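Local coordinates for hypothetical leucine rich repeat protein (Pseudoflavonifractor capillosus, PDB 4OJU), which is of unknown function but, as a BspA-type leucine-rich repeat protein with magnesium-binding sites, probably serves to bind other proteins, at residues 12-17 against 39-44; 63-68 against 85-90; 78-83 against 105-110. All blocks are in the same frame, centred on the assembly; numbering follows the deposited sequence.

Contact 1: residues 12-17 against 39-44. With EDO (1,2-ethanediol), chain E; EDO (1,2-ethanediol), chain G.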
loop_
_atom_site.group_PDB
_atom_site.type_symbol
_atom_site.label_atom_id
_atom_site.label_comp_id
_atom_site.label_asym_id
_atom_site.label_seq_id
_atom_site.Cartn_x
_atom_site.Cartn_y
_atom_site.Cartn_z
ATOM N N GLY A 12 36.423 2.394 -4.590
ATOM C CA GLY A 12 35.708 2.210 -5.852
ATOM C C GLY A 12 34.433 3.042 -5.874
ATOM O O GLY A 12 34.503 4.263 -5.690
ATOM N N PRO A 13 33.230 2.423 -5.994
ATOM C CA PRO A 13 32.001 3.231 -6.038
ATOM C C PRO A 13 31.474 3.635 -4.655
ATOM O O PRO A 13 30.491 4.366 -4.563
ATOM C CB PRO A 13 31.010 2.296 -6.732
ATOM C CG PRO A 13 31.408 0.939 -6.249
ATOM C CD PRO A 13 32.934 0.988 -6.184
ATOM N N TYR A 14 32.119 3.153 -3.583
ATOM C CA TYR A 14 31.642 3.399 -2.222
ATOM C C TYR A 14 32.329 4.544 -1.513
ATOM O O TYR A 14 33.567 4.611 -1.484
ATOM C CB TYR A 14 31.856 2.141 -1.365
ATOM C CG TYR A 14 31.222 0.901 -1.928
ATOM C CD1 TYR A 14 29.842 0.726 -1.901
ATOM C CD2 TYR A 14 31.999 -0.106 -2.496
ATOM C CE1 TYR A 14 29.248 -0.420 -2.423
ATOM C CE2 TYR A 14 31.415 -1.249 -3.033
ATOM C CZ TYR A 14 30.039 -1.405 -2.979
ATOM O OH TYR A 14 29.439 -2.513 -3.508
ATOM N N THR A 15 31.527 5.406 -0.881
ATOM C CA THR A 15 32.045 6.451 0.006
ATOM C C THR A 15 31.736 6.024 1.428
ATOM O O THR A 15 30.595 5.693 1.711
ATOM C CB THR A 15 31.445 7.846 -0.273
ATOM O OG1 THR A 15 31.526 8.142 -1.659
ATOM C CG2 THR A 15 32.112 8.940 0.571
ATOM N N PHE A 16 32.728 6.073 2.319
ATOM C CA PHE A 16 32.522 5.752 3.720
ATOM C C PHE A 16 32.924 6.884 4.604
ATOM O O PHE A 16 33.950 7.539 4.344
ATOM C CB PHE A 16 33.350 4.528 4.150
ATOM C CG PHE A 16 33.051 3.258 3.426
ATOM C CD1 PHE A 16 32.033 2.410 3.863
ATOM C CD2 PHE A 16 33.781 2.897 2.304
ATOM C CE1 PHE A 16 31.743 1.231 3.169
ATOM C CE2 PHE A 16 33.510 1.716 1.635
ATOM C CZ PHE A 16 32.487 0.888 2.063
ATOM N N GLU A 17 32.166 7.069 5.697
ATOM C CA GLU A 17 32.568 7.998 6.736
ATOM C C GLU A 17 32.967 7.155 7.923
ATOM O O GLU A 17 32.202 6.267 8.333
ATOM C CB GLU A 17 31.465 8.992 7.089
ATOM C CG GLU A 17 31.360 10.101 6.063
ATOM C CD GLU A 17 30.247 11.094 6.300
ATOM O OE1 GLU A 17 29.339 10.795 7.108
ATOM O OE2 GLU A 17 30.265 12.163 5.652
ATOM N N ALA A 39 26.081 -4.910 -6.033
ATOM C CA ALA A 39 26.813 -4.196 -4.981
ATOM C C ALA A 39 27.223 -5.155 -3.879
ATOM O O ALA A 39 26.406 -5.511 -3.030
ATOM C CB ALA A 39 25.963 -3.061 -4.422
ATOM N N ASP A 40 28.479 -5.624 -3.926
ATOM C CA ASP A 40 29.020 -6.520 -2.898
ATOM C C ASP A 40 29.685 -5.596 -1.894
ATOM O O ASP A 40 30.831 -5.211 -2.079
ATOM C CB ASP A 40 29.979 -7.556 -3.527
ATOM C CG ASP A 40 30.398 -8.704 -2.619
ATOM O OD1 ASP A 40 29.760 -8.891 -1.548
ATOM O OD2 ASP A 40 31.344 -9.425 -2.978
ATOM N N ILE A 41 28.923 -5.125 -0.910
ATOM C CA ILE A 41 29.388 -4.115 0.044
ATOM C C ILE A 41 30.495 -4.672 0.938
ATOM O O ILE A 41 30.286 -5.712 1.563
ATOM C CB ILE A 41 28.205 -3.546 0.891
ATOM C CG1 ILE A 41 27.142 -2.858 0.004
ATOM C CG2 ILE A 41 28.718 -2.613 1.996
ATOM C CD1 ILE A 41 25.777 -2.531 0.737
ATOM N N PRO A 42 31.661 -3.986 1.043
ATOM C CA PRO A 42 32.732 -4.512 1.923
ATOM C C PRO A 42 32.327 -4.450 3.395
ATOM O O PRO A 42 31.601 -3.539 3.808
ATOM C CB PRO A 42 33.933 -3.618 1.628
ATOM C CG PRO A 42 33.407 -2.438 0.925
ATOM C CD PRO A 42 32.064 -2.739 0.360
ATOM N N ALA A 43 32.775 -5.445 4.171
ATOM C CA ALA A 43 32.507 -5.536 5.610
ATOM C C ALA A 43 33.399 -4.578 6.407
ATOM O O ALA A 43 33.123 -4.298 7.571
ATOM C CB ALA A 43 32.743 -6.964 6.085
ATOM N N SER A 44 34.496 -4.127 5.802
ATOM C CA SER A 44 35.404 -3.207 6.468
ATOM C C SER A 44 36.022 -2.218 5.476
ATOM O O SER A 44 35.988 -2.439 4.267
ATOM C CB SER A 44 36.498 -3.961 7.223
ATOM O OG SER A 44 37.406 -4.576 6.331
HETATM C C1 EDO E . 33.984 -8.594 0.093
HETATM O O1 EDO E . 32.586 -8.583 0.350
HETATM C C2 EDO E . 34.320 -7.594 -1.025
HETATM O O2 EDO E . 33.601 -6.398 -0.801
HETATM C C1 EDO G . 39.656 -3.951 3.981
HETATM O O1 EDO G . 39.177 -2.887 4.786
HETATM C C2 EDO G . 39.821 -3.465 2.531
HETATM O O2 EDO G . 40.721 -2.367 2.519
HETATM O O HOH W 1 30.644 -3.961 -5.277
#
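Ala-39, near the end of strand 38-40, lies at the far tip of Tyr-14, its CB 3.6 Å from the phenol OH of Tyr-14. The tyrosine arrives from strand 14-19 with CG anti to its own carbonyl carbon (chi1 -56°), which sends the ring across toward 39-44. Asp-40 points its CB away and takes part mainly through its backbone. A single water accepts from Asp-40 N at 3.0 Å and is hydrogen-bonded to Tyr-14 OH at 2.6 Å, so the phenol oxygen and the amide are joined through solvent, the direct approach being badly angled. An ethanediol, probably from the crystallisation liquor, adds weak bonds to the carbonyl and carboxylate of Asp-40. Ile-41 crosses the tyrosine at about a right angle and lays CG1 4.0 Å from Tyr-14 CE1, while also packing on Leu-26 and Val-71. Pro-42 makes the largest contribution from 39-44. Its CD stands over one face of the Tyr-14 ring, 4.0 Å from the centroid and 22° off the normal, a CH-pi contact displaced toward CD2 and CE2. Pro-13 CG lies over the rim of the opposite face, so the phenol is flanked by two prolines. The neighbouring corner of the same pyrrolidine, Pro-42 CG, reaches Phe-16 CZ at 3.6 Å; thus one proline bridges two aromatic rings, which project from the same side of the strand. Ser-44 has already turned off toward Glu-52, to which its OG is hydrogen-bonded. The antiparallel strands 5-11, 14-19 and 24-29, with Tyr-14 and Phe-16 of the middle one laid against strand 38-40, the edge of the parallel sheet, and the residues after it, are consistent with an N-terminal cap closing the hydrophobic core of a leucine-rich repeat solenoid.

Contact 2: residues 63-68 against 85-90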
loop_
_atom_site.group_PDB
_atom_site.type_symbol
_atom_site.label_atom_id
_atom_site.label_comp_id
_atom_site.label_asym_id
_atom_site.label_seq_id
_atom_site.Cartn_x
_atom_site.Cartn_y
_atom_site.Cartn_z
ATOM N N PHE A 63 22.094 4.399 -1.570
ATOM C CA PHE A 63 21.892 3.795 -2.894
ATOM C C PHE A 63 20.645 4.307 -3.584
ATOM O O PHE A 63 20.187 3.675 -4.530
ATOM C CB PHE A 63 21.757 2.269 -2.766
ATOM C CG PHE A 63 23.023 1.539 -2.416
ATOM C CD1 PHE A 63 23.462 1.463 -1.096
ATOM C CD2 PHE A 63 23.754 0.884 -3.396
ATOM C CE1 PHE A 63 24.609 0.749 -0.770
ATOM C CE2 PHE A 63 24.896 0.165 -3.067
ATOM C CZ PHE A 63 25.331 0.120 -1.765
ATOM N N GLU A 64 20.101 5.432 -3.134
ATOM C CA GLU A 64 18.861 5.988 -3.677
ATOM C C GLU A 64 18.915 6.159 -5.179
ATOM O O GLU A 64 19.860 6.767 -5.682
ATOM C CB GLU A 64 18.578 7.359 -3.030
ATOM C CG GLU A 64 17.234 7.959 -3.383
ATOM C CD GLU A 64 17.068 9.447 -3.133
ATOM O OE1 GLU A 64 18.096 10.141 -2.937
ATOM O OE2 GLU A 64 15.924 9.935 -3.280
ATOM N N GLU A 65 17.881 5.662 -5.888
ATOM C CA GLU A 65 17.725 5.791 -7.339
ATOM C C GLU A 65 18.956 5.295 -8.118
ATOM O O GLU A 65 19.315 5.911 -9.123
ATOM C CB GLU A 65 17.434 7.264 -7.729
ATOM C CG GLU A 65 16.090 7.802 -7.266
ATOM C CD GLU A 65 16.016 9.286 -6.942
ATOM O OE1 GLU A 65 16.942 10.035 -7.341
ATOM O OE2 GLU A 65 15.024 9.700 -6.294
ATOM N N THR A 66 19.611 4.207 -7.663
ATOM C CA THR A 66 20.777 3.675 -8.404
ATOM C C THR A 66 20.313 2.504 -9.269
ATOM O O THR A 66 19.173 2.057 -9.147
ATOM C CB THR A 66 21.969 3.327 -7.498
ATOM O OG1 THR A 66 21.548 2.350 -6.551
ATOM C CG2 THR A 66 22.550 4.544 -6.797
ATOM N N ASN A 67 21.193 2.015 -10.145
ATOM C CA ASN A 67 20.876 0.971 -11.127
ATOM C C ASN A 67 21.185 -0.437 -10.604
ATOM O O ASN A 67 21.247 -1.376 -11.400
ATOM C CB ASN A 67 21.704 1.237 -12.404
ATOM C CG ASN A 67 23.207 1.088 -12.204
ATOM O OD1 ASN A 67 23.715 0.893 -11.092
ATOM N ND2 ASN A 67 23.966 1.181 -13.275
ATOM N N ILE A 68 21.447 -0.585 -9.298
ATOM C CA ILE A 68 21.839 -1.892 -8.770
ATOM C C ILE A 68 20.752 -2.951 -9.011
ATOM O O ILE A 68 19.561 -2.654 -8.943
ATOM C CB ILE A 68 22.261 -1.840 -7.280
ATOM C CG1 ILE A 68 21.115 -1.369 -6.352
ATOM C CG2 ILE A 68 23.541 -0.994 -7.105
ATOM C CD1 ILE A 68 21.373 -1.701 -4.804
ATOM N N PHE A 85 18.005 2.102 0.097
ATOM C CA PHE A 85 17.905 1.483 -1.228
ATOM C C PHE A 85 16.618 1.886 -1.948
ATOM O O PHE A 85 16.141 1.149 -2.814
ATOM C CB PHE A 85 17.955 -0.043 -1.103
ATOM C CG PHE A 85 19.247 -0.551 -0.531
ATOM C CD1 PHE A 85 20.342 -0.785 -1.352
ATOM C CD2 PHE A 85 19.373 -0.795 0.832
ATOM C CE1 PHE A 85 21.535 -1.261 -0.821
ATOM C CE2 PHE A 85 20.563 -1.286 1.360
ATOM C CZ PHE A 85 21.649 -1.479 0.536
ATOM N N ALA A 86 16.063 3.032 -1.613
ATOM C CA ALA A 86 14.801 3.415 -2.218
ATOM C C ALA A 86 14.921 3.800 -3.683
ATOM O O ALA A 86 15.959 4.327 -4.103
ATOM C CB ALA A 86 14.206 4.564 -1.438
ATOM N N TYR A 87 13.837 3.569 -4.449
ATOM C CA TYR A 87 13.668 3.893 -5.869
ATOM C C TYR A 87 14.713 3.193 -6.748
ATOM O O TYR A 87 15.059 3.695 -7.820
ATOM C CB TYR A 87 13.647 5.426 -6.107
ATOM C CG TYR A 87 12.691 6.131 -5.169
ATOM C CD1 TYR A 87 11.312 6.024 -5.336
ATOM C CD2 TYR A 87 13.161 6.858 -4.081
ATOM C CE1 TYR A 87 10.425 6.611 -4.433
ATOM C CE2 TYR A 87 12.282 7.471 -3.186
ATOM C CZ TYR A 87 10.916 7.329 -3.355
ATOM O OH TYR A 87 10.050 7.933 -2.479
ATOM N N CYS A 88 15.151 2.000 -6.320
ATOM C CA CYS A 88 16.099 1.159 -7.077
ATOM C C CYS A 88 15.265 0.198 -7.900
ATOM O O CYS A 88 14.932 -0.896 -7.464
ATOM C CB CYS A 88 17.075 0.444 -6.151
ATOM S SG CYS A 88 18.295 1.548 -5.398
ATOM N N ASN A 89 14.896 0.645 -9.086
ATOM C CA ASN A 89 13.936 -0.078 -9.885
ATOM C C ASN A 89 14.455 -1.321 -10.569
ATOM O O ASN A 89 13.633 -2.081 -11.075
ATOM C CB ASN A 89 13.212 0.847 -10.845
ATOM C CG ASN A 89 12.050 1.535 -10.138
ATOM O OD1 ASN A 89 11.483 1.055 -9.109
ATOM N ND2 ASN A 89 11.690 2.693 -10.656
ATOM N N SER A 90 15.759 -1.621 -10.468
ATOM C CA SER A 90 16.264 -2.877 -11.027
ATOM C C SER A 90 16.670 -3.828 -9.907
ATOM O O SER A 90 17.100 -4.933 -10.185
ATOM C CB SER A 90 17.445 -2.631 -11.962
ATOM O OG SER A 90 17.048 -1.783 -13.019
HETATM O O HOH W 2 18.135 -0.528 -9.143
HETATM O O HOH W 3 16.567 2.903 -10.553
HETATM O O HOH W 4 20.419 -1.700 -13.813
#
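Two type II turns, Phe-63 to Thr-66 and Phe-85 to Cys-88, nest one upon the other nearly in register. The main bump is the ring of Phe-85: its CE1 comes up over one face of Phe-63, 3.3 Å from Phe-63 CD1, and the two rings form an offset stack with planes 23° apart. Ile-68 closes the side of that hollow by placing CD1 at the edge of the Phe-85 ring, 3.7 Å from Phe-85 CD1. Cys-88 SG fills the next recess, lying 3.5 Å from Thr-66 OG1 and 4.2 Å from Ile-68 CG1. At the crests, Glu-65 N donates to Ala-86 O over 2.9 Å, nearly straight at 169° and almost along the C=O axis, while Glu-65 CG lies against Tyr-87 CB at 3.6 Å. The carboxylates of Glu-64 and Glu-65 both reach Lys-61 of the second subunit, and Tyr-87 OH meets its counterpart there. Where the two segments diverge, toward Asn-67 and Ser-90, water bridges them: one molecule donates to Thr-66 O and Ile-68 O and accepts from Ser-90 N. Phe-63 also stacks on Tyr-29. An alanine in place of Phe-63 would remove the face on which Phe-85 rests and would probably loosen the packing against Tyr-29 as well. Since Phe-85 in turn meets Phe-108 almost parallel, the row of rings runs on through the core from Tyr-29 to Phe-108, resembling the phenylalanine spine of leucine-rich repeat solenoids.

Contact 3: residues 78-83 against 105-110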
loop_
_atom_site.group_PDB
_atom_site.type_symbol
_atom_site.label_atom_id
_atom_site.label_comp_id
_atom_site.label_asym_id
_atom_site.label_seq_id
_atom_site.Cartn_x
_atom_site.Cartn_y
_atom_site.Cartn_z
ATOM N N ILE A 78 24.774 -3.359 11.227
ATOM C CA ILE A 78 23.810 -3.398 12.335
ATOM C C ILE A 78 22.508 -2.699 11.920
ATOM O O ILE A 78 21.430 -3.092 12.356
ATOM C CB ILE A 78 24.436 -2.726 13.596
ATOM C CG1 ILE A 78 25.759 -3.399 14.024
ATOM C CG2 ILE A 78 23.447 -2.617 14.781
ATOM C CD1 ILE A 78 25.738 -4.896 14.185
ATOM N N SER A 79 22.611 -1.654 11.087
ATOM C CA SER A 79 21.417 -0.911 10.691
ATOM C C SER A 79 21.478 -0.440 9.248
ATOM O O SER A 79 22.538 -0.103 8.719
ATOM C CB SER A 79 21.193 0.272 11.640
ATOM O OG SER A 79 21.945 1.425 11.318
ATOM N N ILE A 80 20.306 -0.420 8.613
ATOM C CA ILE A 80 20.127 0.082 7.246
ATOM C C ILE A 80 19.296 1.330 7.405
ATOM O O ILE A 80 18.209 1.266 7.982
ATOM C CB ILE A 80 19.500 -0.978 6.309
ATOM C CG1 ILE A 80 20.498 -2.152 6.108
ATOM C CG2 ILE A 80 19.108 -0.350 4.953
ATOM C CD1 ILE A 80 19.888 -3.375 5.466
ATOM N N GLY A 81 19.842 2.452 6.932
ATOM C CA GLY A 81 19.259 3.771 7.093
ATOM C C GLY A 81 18.019 4.036 6.268
ATOM O O GLY A 81 17.648 3.261 5.382
ATOM N N ARG A 82 17.406 5.170 6.552
ATOM C CA ARG A 82 16.195 5.643 5.898
ATOM C C ARG A 82 16.406 5.776 4.381
ATOM O O ARG A 82 17.399 6.354 3.958
ATOM C CB ARG A 82 15.804 6.997 6.518
ATOM C CG ARG A 82 14.628 7.673 5.833
ATOM C CD ARG A 82 14.270 8.983 6.519
ATOM N NE ARG A 82 13.160 9.624 5.804
ATOM C CZ ARG A 82 13.319 10.552 4.867
ATOM N NH1 ARG A 82 14.534 10.988 4.551
ATOM N NH2 ARG A 82 12.263 11.066 4.250
ATOM N N LEU A 83 15.499 5.213 3.563
ATOM C CA LEU A 83 15.587 5.292 2.094
ATOM C C LEU A 83 16.947 4.809 1.545
ATOM O O LEU A 83 17.303 5.205 0.456
ATOM C CB LEU A 83 15.331 6.759 1.637
ATOM C CG LEU A 83 13.936 7.299 1.869
ATOM C CD1 LEU A 83 13.888 8.811 1.710
ATOM C CD2 LEU A 83 12.955 6.697 0.880
ATOM N N GLU A 105 13.033 3.338 8.208
ATOM C CA GLU A 105 11.890 3.684 7.400
ATOM C C GLU A 105 12.222 3.763 5.907
ATOM O O GLU A 105 13.220 4.370 5.498
ATOM C CB GLU A 105 11.255 4.978 7.928
ATOM C CG GLU A 105 11.328 6.216 7.059
ATOM C CD GLU A 105 10.737 7.463 7.693
ATOM O OE1 GLU A 105 9.938 7.343 8.650
ATOM O OE2 GLU A 105 11.085 8.570 7.234
ATOM N N LEU A 106 11.378 3.116 5.098
ATOM C CA LEU A 106 11.425 3.178 3.648
ATOM C C LEU A 106 12.780 2.737 3.049
ATOM O O LEU A 106 13.109 3.135 1.925
ATOM C CB LEU A 106 11.092 4.623 3.212
ATOM C CG LEU A 106 9.777 5.226 3.705
ATOM C CD1 LEU A 106 9.714 6.728 3.379
ATOM C CD2 LEU A 106 8.624 4.516 3.069
ATOM N N ALA A 107 13.555 1.915 3.761
ATOM C CA ALA A 107 14.889 1.470 3.309
ATOM C C ALA A 107 14.831 0.746 1.951
ATOM O O ALA A 107 15.753 0.875 1.158
ATOM C CB ALA A 107 15.522 0.562 4.355
ATOM N N PHE A 108 13.727 0.032 1.664
ATOM C CA PHE A 108 13.570 -0.653 0.373
ATOM C C PHE A 108 12.282 -0.157 -0.280
ATOM O O PHE A 108 11.523 -0.940 -0.857
ATOM C CB PHE A 108 13.558 -2.196 0.568
ATOM C CG PHE A 108 14.879 -2.725 1.069
ATOM C CD1 PHE A 108 15.922 -2.980 0.186
ATOM C CD2 PHE A 108 15.097 -2.921 2.430
ATOM C CE1 PHE A 108 17.152 -3.452 0.653
ATOM C CE2 PHE A 108 16.336 -3.378 2.898
ATOM C CZ PHE A 108 17.361 -3.612 2.008
ATOM N N ALA A 109 12.020 1.146 -0.168
ATOM C CA ALA A 109 10.784 1.731 -0.688
ATOM C C ALA A 109 10.791 1.917 -2.194
ATOM O O ALA A 109 11.826 2.239 -2.781
ATOM C CB ALA A 109 10.514 3.071 -0.020
ATOM N N SER A 110 9.616 1.741 -2.821
ATOM C CA SER A 110 9.424 1.922 -4.269
ATOM C C SER A 110 10.516 1.200 -5.125
ATOM O O SER A 110 11.105 1.802 -6.035
ATOM C CB SER A 110 9.384 3.420 -4.590
ATOM O OG SER A 110 9.087 3.708 -5.946
HETATM O O HOH W 5 9.899 10.271 5.763
#
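Glu-105 OE2 is gripped twice within the contact: by Arg-82 NE, 2.7 Å away in a salt bridge, and by a water that donates to it at 2.5 Å. The N-H...O angle of the salt bridge is 148°, and OE2 accepts with its anti lone pair, lying almost in the guanidinium plane. The same water accepts from Arg-82 NH2 at 2.9 Å, closing a small ring through the guanidinium. Arg-82 is stretched from CG to NE, and Glu-105 runs alongside it with an unusual, nearly eclipsed chi1 of 113° that brings its carboxylate to the guanidinium edge, the two planes standing 65° apart. Leu-83 CD1 lies over one guanidinium face, and NH1 forms salt bridges with Glu-60 of its own chain and Glu-65 of the second subunit. The positive charge beside it would probably favour the ionised form of Glu-105.

Behind this pair the backbones lock, as Leu-83 N donates to Glu-105 O over 3.1 Å in the carbonyl plane. Leu-83 and Leu-106 then lie side by side and point the same way, with Leu-83 CD2 3.6 Å from Leu-106 CB. Farther in, Ile-80 spans two partners: its CG2 meets Ala-107 CB at 3.7 Å, and its CD1 touches the edge of the Phe-108 ring at CZ, 4.3 Å away. Glu-105 is a magnesium ligand in a crystal structure of this protein, although no ion is bound to this chain here; Arg-82 may act as a second-shell residue that helps to position the carboxylate. The offset of 23 residues linking Arg-82 to Glu-105 and Leu-83 to Leu-106 belongs to successive coils of a BspA-type leucine-rich repeat solenoid, whose parallel strands 79-80 and 102-103 lie just before these turns.

Contact 1 comes first along the chain and is complete before the other two open; contacts 2 and 3 are interleaved, their segments alternating in sequence. The centres of contacts 1 and 2 lie about 16 Å apart, yet they touch where Phe-63 packs on Ala-39, Ile-41 and Tyr-14. Contacts 2 and 3, about 11 Å apart between centres, are joined by probable backbone hydrogen bonds from Phe-85 to Ala-107 and Tyr-87 to Ala-109. Contacts 1 and 3 do not touch and sit on opposite sides of the chain's centre, although both reach the mixed sheet. One core thus continues from the N-terminal strands into the repeats, whose turns in contacts 2 and 3 also meet the second subunit.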